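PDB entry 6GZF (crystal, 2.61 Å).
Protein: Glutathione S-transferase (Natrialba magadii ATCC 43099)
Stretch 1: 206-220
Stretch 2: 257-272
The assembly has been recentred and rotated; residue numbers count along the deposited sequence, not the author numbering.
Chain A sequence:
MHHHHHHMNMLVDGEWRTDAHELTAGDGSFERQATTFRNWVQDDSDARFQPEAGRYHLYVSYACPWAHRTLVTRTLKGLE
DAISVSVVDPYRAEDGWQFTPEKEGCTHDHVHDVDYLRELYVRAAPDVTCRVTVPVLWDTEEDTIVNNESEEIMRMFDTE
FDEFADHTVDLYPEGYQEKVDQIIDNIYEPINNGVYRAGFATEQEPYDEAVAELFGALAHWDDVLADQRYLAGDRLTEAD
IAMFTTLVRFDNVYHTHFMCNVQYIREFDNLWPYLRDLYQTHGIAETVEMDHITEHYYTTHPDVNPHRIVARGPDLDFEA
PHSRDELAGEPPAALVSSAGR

Stretch 1 206-220: PYDEAVAELFGALAH
Stretch 2 257-272: HFMCNVQYIREFDNLW

Stretch 1 is helical throughout, 206-220, with phi/psi near -65/-42 and regular i to i+4 bonds such as F215 N to V211 O at 3.2 Å. Stretch 2 is mostly loop running alongside it in the same sense: M259 takes a left-handed 58/34, Q263 and Y264 extend (-158/144, -62/148), F268 extends again (-71/138), and a helix starts by L271. CA-CA register is V211 to C260 6.4 Å, F215 to V262 7.4 Å, L218 to L271 8.2 Å.

One helix face, Y207, V211, L214, F215 and L218, points its CA-to-CB bonds toward the loop, and 560 Å² is buried in all. Y207 (t, chi2 87°) supplies the sole cross-stretch hydrogen bond, OH to M259 O at 2.6 Å, giving a loop carbonyl a partner.

F215 (m, chi2 -88°) is the centrepiece. V262 (t) sits over the F215 face, V262 CB 3.4 Å from the ring centroid, while C260 O (3.2 Å from F215 CZ) and Q263 O (3.3 Å from F215 CE1) lie at its edge; the weakly positive C-H edge meets the carbonyl oxygens, and the apolar face takes the V262 side chain. V262 CG2 also meets V211 CG1 at 3.7 Å.

L214 (t, p) packs CD2 on C260 (m) SG at 3.7 Å. L218 (m, t) places CB 4.0 Å from F268 (m, chi2 -86°) CZ and CD1 4.0 Å from I265 (m, m) CD1, while L218 O lies 3.4 Å from L271 (m, t) CD1. These buried apolar side chains pack without needing polar partners.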

# COMPACT_ATOMS: atom_id res chain seq x y z
N PRO A 206 17.90 -0.27 1.84
CA PRO A 206 17.67 0.14 0.44
C PRO A 206 16.29 0.75 0.21
O PRO A 206 16.18 1.73 -0.53
CB PRO A 206 17.81 -1.17 -0.34
CG PRO A 206 18.70 -2.01 0.51
CD PRO A 206 18.32 -1.68 1.92
N TYR A 207 15.26 0.19 0.84
CA TYR A 207 13.91 0.73 0.73
C TYR A 207 13.85 2.16 1.27
O TYR A 207 13.25 3.04 0.64
CB TYR A 207 12.91 -0.15 1.48
CG TYR A 207 11.54 0.47 1.67
CD1 TYR A 207 10.56 0.35 0.70
CD2 TYR A 207 11.23 1.18 2.82
CE1 TYR A 207 9.31 0.92 0.86
CE2 TYR A 207 9.99 1.76 3.00
CZ TYR A 207 9.03 1.62 2.01
OH TYR A 207 7.79 2.19 2.19
N ASP A 208 14.46 2.37 2.43
CA ASP A 208 14.45 3.67 3.08
C ASP A 208 15.04 4.76 2.19
O ASP A 208 14.47 5.85 2.07
CB ASP A 208 15.23 3.61 4.40
CG ASP A 208 14.57 2.71 5.42
OD1 ASP A 208 13.34 2.51 5.34
OD2 ASP A 208 15.29 2.19 6.31
N GLU A 209 16.16 4.46 1.55
CA GLU A 209 16.81 5.41 0.64
C GLU A 209 15.96 5.65 -0.60
O GLU A 209 15.82 6.79 -1.05
CB GLU A 209 18.19 4.90 0.23
CG GLU A 209 19.21 4.89 1.36
CD GLU A 209 20.52 4.24 0.94
OE1 GLU A 209 20.85 4.29 -0.26
OE2 GLU A 209 21.21 3.68 1.82
N ALA A 210 15.40 4.58 -1.14
CA ALA A 210 14.59 4.66 -2.35
C ALA A 210 13.35 5.52 -2.13
O ALA A 210 12.92 6.24 -3.03
CB ALA A 210 14.19 3.27 -2.82
N VAL A 211 12.78 5.44 -0.94
CA VAL A 211 11.60 6.22 -0.59
C VAL A 211 11.97 7.67 -0.28
O VAL A 211 11.30 8.60 -0.72
CB VAL A 211 10.84 5.61 0.60
CG1 VAL A 211 9.74 6.53 1.08
CG2 VAL A 211 10.28 4.25 0.23
N ALA A 212 13.04 7.84 0.49
CA ALA A 212 13.51 9.17 0.87
C ALA A 212 13.89 10.00 -0.35
O ALA A 212 13.48 11.16 -0.48
CB ALA A 212 14.70 9.06 1.82
N GLU A 213 14.65 9.40 -1.26
CA GLU A 213 15.08 10.08 -2.48
C GLU A 213 13.90 10.38 -3.40
O GLU A 213 13.85 11.43 -4.04
CB GLU A 213 16.11 9.24 -3.23
CG GLU A 213 17.52 9.33 -2.66
CD GLU A 213 18.47 10.04 -3.61
OE1 GLU A 213 18.12 10.20 -4.80
OE2 GLU A 213 19.58 10.42 -3.17
N LEU A 214 12.94 9.46 -3.45
CA LEU A 214 11.78 9.58 -4.32
C LEU A 214 10.93 10.80 -3.98
O LEU A 214 10.73 11.69 -4.81
CB LEU A 214 10.93 8.32 -4.25
CG LEU A 214 9.53 8.33 -4.88
CD1 LEU A 214 9.59 8.69 -6.35
CD2 LEU A 214 8.85 6.99 -4.68
N PHE A 215 10.41 10.84 -2.75
CA PHE A 215 9.53 11.92 -2.33
C PHE A 215 10.29 13.22 -2.14
O PHE A 215 9.70 14.30 -2.14
CB PHE A 215 8.80 11.53 -1.04
CG PHE A 215 7.68 10.56 -1.26
CD1 PHE A 215 6.41 11.00 -1.55
CD2 PHE A 215 7.91 9.19 -1.18
CE1 PHE A 215 5.37 10.11 -1.76
CE2 PHE A 215 6.88 8.29 -1.39
CZ PHE A 215 5.61 8.75 -1.68
N GLY A 216 11.61 13.12 -1.99
CA GLY A 216 12.45 14.30 -1.98
C GLY A 216 12.49 14.90 -3.38
O GLY A 216 12.38 16.11 -3.55
N ALA A 217 12.63 14.03 -4.37
CA ALA A 217 12.65 14.45 -5.77
C ALA A 217 11.30 15.01 -6.19
O ALA A 217 11.22 16.00 -6.92
CB ALA A 217 13.04 13.29 -6.67
N LEU A 218 10.23 14.38 -5.73
CA LEU A 218 8.87 14.81 -6.06
C LEU A 218 8.56 16.18 -5.46
O LEU A 218 7.87 16.99 -6.07
CB LEU A 218 7.85 13.78 -5.57
CG LEU A 218 7.82 12.45 -6.33
CD1 LEU A 218 6.91 11.45 -5.63
CD2 LEU A 218 7.37 12.67 -7.76
N ALA A 219 9.08 16.43 -4.27
CA ALA A 219 8.87 17.71 -3.59
C ALA A 219 9.62 18.83 -4.31
O ALA A 219 9.16 19.97 -4.34
CB ALA A 219 9.30 17.62 -2.14
N HIS A 220 10.78 18.50 -4.87
CA HIS A 220 11.58 19.47 -5.59
C HIS A 220 10.86 19.96 -6.84
O HIS A 220 10.69 21.16 -7.04
CB HIS A 220 12.94 18.88 -5.97
CG HIS A 220 13.66 19.65 -7.04
ND1 HIS A 220 13.93 21.00 -6.93
CD2 HIS A 220 14.15 19.26 -8.24
CE1 HIS A 220 14.57 21.40 -8.01
NE2 HIS A 220 14.71 20.37 -8.83
N HIS A 257 0.99 -0.85 -3.78
CA HIS A 257 1.63 -2.10 -4.18
C HIS A 257 3.14 -2.07 -3.94
O HIS A 257 3.72 -3.06 -3.50
CB HIS A 257 1.34 -2.39 -5.65
CG HIS A 257 1.94 -3.67 -6.15
ND1 HIS A 257 1.69 -4.89 -5.56
CD2 HIS A 257 2.79 -3.92 -7.17
CE1 HIS A 257 2.36 -5.83 -6.20
NE2 HIS A 257 3.04 -5.27 -7.19
N PHE A 258 3.76 -0.94 -4.24
CA PHE A 258 5.20 -0.79 -4.05
C PHE A 258 5.52 -0.07 -2.74
O PHE A 258 6.68 0.24 -2.46
CB PHE A 258 5.83 -0.04 -5.23
CG PHE A 258 6.11 -0.91 -6.42
CD1 PHE A 258 5.94 -2.28 -6.35
CD2 PHE A 258 6.55 -0.36 -7.61
CE1 PHE A 258 6.21 -3.09 -7.44
CE2 PHE A 258 6.81 -1.16 -8.71
CZ PHE A 258 6.64 -2.52 -8.62
N MET A 259 4.48 0.20 -1.96
CA MET A 259 4.61 0.79 -0.63
C MET A 259 5.33 2.14 -0.62
O MET A 259 6.05 2.45 0.33
CB MET A 259 5.33 -0.19 0.31
CG MET A 259 4.39 -1.02 1.16
SD MET A 259 5.20 -2.39 2.01
CE MET A 259 5.05 -3.68 0.78
N CYS A 260 5.14 2.93 -1.67
CA CYS A 260 5.63 4.30 -1.68
C CYS A 260 4.54 5.21 -1.11
O CYS A 260 3.95 6.01 -1.82
CB CYS A 260 6.00 4.73 -3.11
SG CYS A 260 7.29 3.72 -3.87
N ASN A 261 4.31 5.08 0.19
CA ASN A 261 3.11 5.65 0.81
C ASN A 261 3.34 6.85 1.72
O ASN A 261 2.68 6.98 2.75
CB ASN A 261 2.39 4.55 1.61
CG ASN A 261 3.22 4.04 2.77
OD1 ASN A 261 4.44 4.20 2.80
ND2 ASN A 261 2.56 3.42 3.74
N VAL A 262 4.25 7.74 1.34
CA VAL A 262 4.46 8.96 2.11
C VAL A 262 3.34 9.96 1.81
O VAL A 262 2.77 10.56 2.73
CB VAL A 262 5.82 9.61 1.81
CG1 VAL A 262 5.94 10.95 2.51
CG2 VAL A 262 6.95 8.68 2.23
N GLN A 263 3.01 10.11 0.54
CA GLN A 263 1.97 11.05 0.13
C GLN A 263 1.40 10.70 -1.24
O GLN A 263 2.11 10.24 -2.12
CB GLN A 263 2.53 12.48 0.11
CG GLN A 263 1.47 13.56 -0.07
CD GLN A 263 2.07 14.95 -0.16
OE1 GLN A 263 2.74 15.41 0.77
NE2 GLN A 263 1.81 15.63 -1.27
N TYR A 264 0.09 10.92 -1.39
CA TYR A 264 -0.55 10.82 -2.70
C TYR A 264 0.04 11.87 -3.64
O TYR A 264 0.45 12.94 -3.20
CB TYR A 264 -2.06 11.04 -2.58
CG TYR A 264 -2.88 9.79 -2.30
CD1 TYR A 264 -2.59 8.59 -2.94
CD2 TYR A 264 -3.94 9.82 -1.41
CE1 TYR A 264 -3.34 7.46 -2.69
CE2 TYR A 264 -4.69 8.69 -1.15
CZ TYR A 264 -4.39 7.51 -1.79
OH TYR A 264 -5.14 6.39 -1.54
N ILE A 265 0.08 11.55 -4.93
CA ILE A 265 0.45 12.54 -5.93
C ILE A 265 -0.63 13.62 -5.96
O ILE A 265 -0.35 14.80 -6.15
CB ILE A 265 0.63 11.92 -7.32
CG1 ILE A 265 1.91 11.08 -7.36
CG2 ILE A 265 0.70 12.99 -8.40
CD1 ILE A 265 3.18 11.88 -7.13
N ARG A 266 -1.88 13.19 -5.74
CA ARG A 266 -3.01 14.11 -5.77
C ARG A 266 -3.02 15.06 -4.57
O ARG A 266 -3.78 16.02 -4.54
CB ARG A 266 -4.33 13.32 -5.81
CG ARG A 266 -4.76 12.74 -4.47
CD ARG A 266 -6.14 12.12 -4.57
NE ARG A 266 -6.56 11.49 -3.32
CZ ARG A 266 -7.69 10.81 -3.16
NH1 ARG A 266 -8.52 10.67 -4.18
NH2 ARG A 266 -7.99 10.26 -1.99
N GLU A 267 -2.16 14.80 -3.59
CA GLU A 267 -2.05 15.66 -2.42
C GLU A 267 -1.05 16.79 -2.65
O GLU A 267 -1.04 17.77 -1.91
CB GLU A 267 -1.66 14.85 -1.19
CG GLU A 267 -2.79 14.04 -0.59
CD GLU A 267 -2.44 13.44 0.76
OE1 GLU A 267 -1.54 12.57 0.80
OE2 GLU A 267 -3.05 13.84 1.77
N PHE A 268 -0.21 16.65 -3.67
CA PHE A 268 0.73 17.71 -4.03
C PHE A 268 -0.00 18.90 -4.64
O PHE A 268 -0.93 18.74 -5.44
CB PHE A 268 1.79 17.19 -5.01
CG PHE A 268 2.87 16.38 -4.35
CD1 PHE A 268 3.98 17.00 -3.80
CD2 PHE A 268 2.78 15.00 -4.29
CE1 PHE A 268 4.98 16.26 -3.20
CE2 PHE A 268 3.78 14.25 -3.69
CZ PHE A 268 4.88 14.89 -3.14
N ASP A 269 0.41 20.11 -4.25
CA ASP A 269 -0.23 21.33 -4.70
C ASP A 269 -0.14 21.54 -6.21
O ASP A 269 -1.07 22.05 -6.83
CB ASP A 269 0.37 22.55 -3.99
CG ASP A 269 0.12 22.53 -2.49
OD1 ASP A 269 -0.94 22.01 -2.07
OD2 ASP A 269 0.97 23.05 -1.74
N ASN A 270 0.98 21.14 -6.80
CA ASN A 270 1.26 21.48 -8.19
C ASN A 270 1.41 20.27 -9.12
O ASN A 270 1.14 20.38 -10.31
CB ASN A 270 2.52 22.34 -8.27
CG ASN A 270 2.43 23.58 -7.40
OD1 ASN A 270 3.35 23.91 -6.65
ND2 ASN A 270 1.30 24.29 -7.50
N LEU A 271 1.83 19.13 -8.58
CA LEU A 271 2.03 17.94 -9.40
C LEU A 271 0.71 17.33 -9.86
O LEU A 271 0.62 16.81 -10.97
CB LEU A 271 2.84 16.89 -8.63
CG LEU A 271 4.31 17.20 -8.37
CD1 LEU A 271 4.95 16.12 -7.51
CD2 LEU A 271 5.06 17.36 -9.68
N TRP A 272 -0.31 17.41 -9.01
CA TRP A 272 -1.62 16.85 -9.34
C TRP A 272 -2.36 17.64 -10.43
O TRP A 272 -2.93 17.03 -11.33
CB TRP A 272 -2.48 16.76 -8.07
CG TRP A 272 -3.90 16.32 -8.30
CD1 TRP A 272 -5.03 16.90 -7.78
CD2 TRP A 272 -4.36 15.20 -9.09
NE1 TRP A 272 -6.15 16.22 -8.20
CE2 TRP A 272 -5.77 15.18 -9.00
CE3 TRP A 272 -3.71 14.23 -9.86
CZ2 TRP A 272 -6.54 14.22 -9.66
CZ3 TRP A 272 -4.48 13.28 -10.51
CH2 TRP A 272 -5.88 13.29 -10.40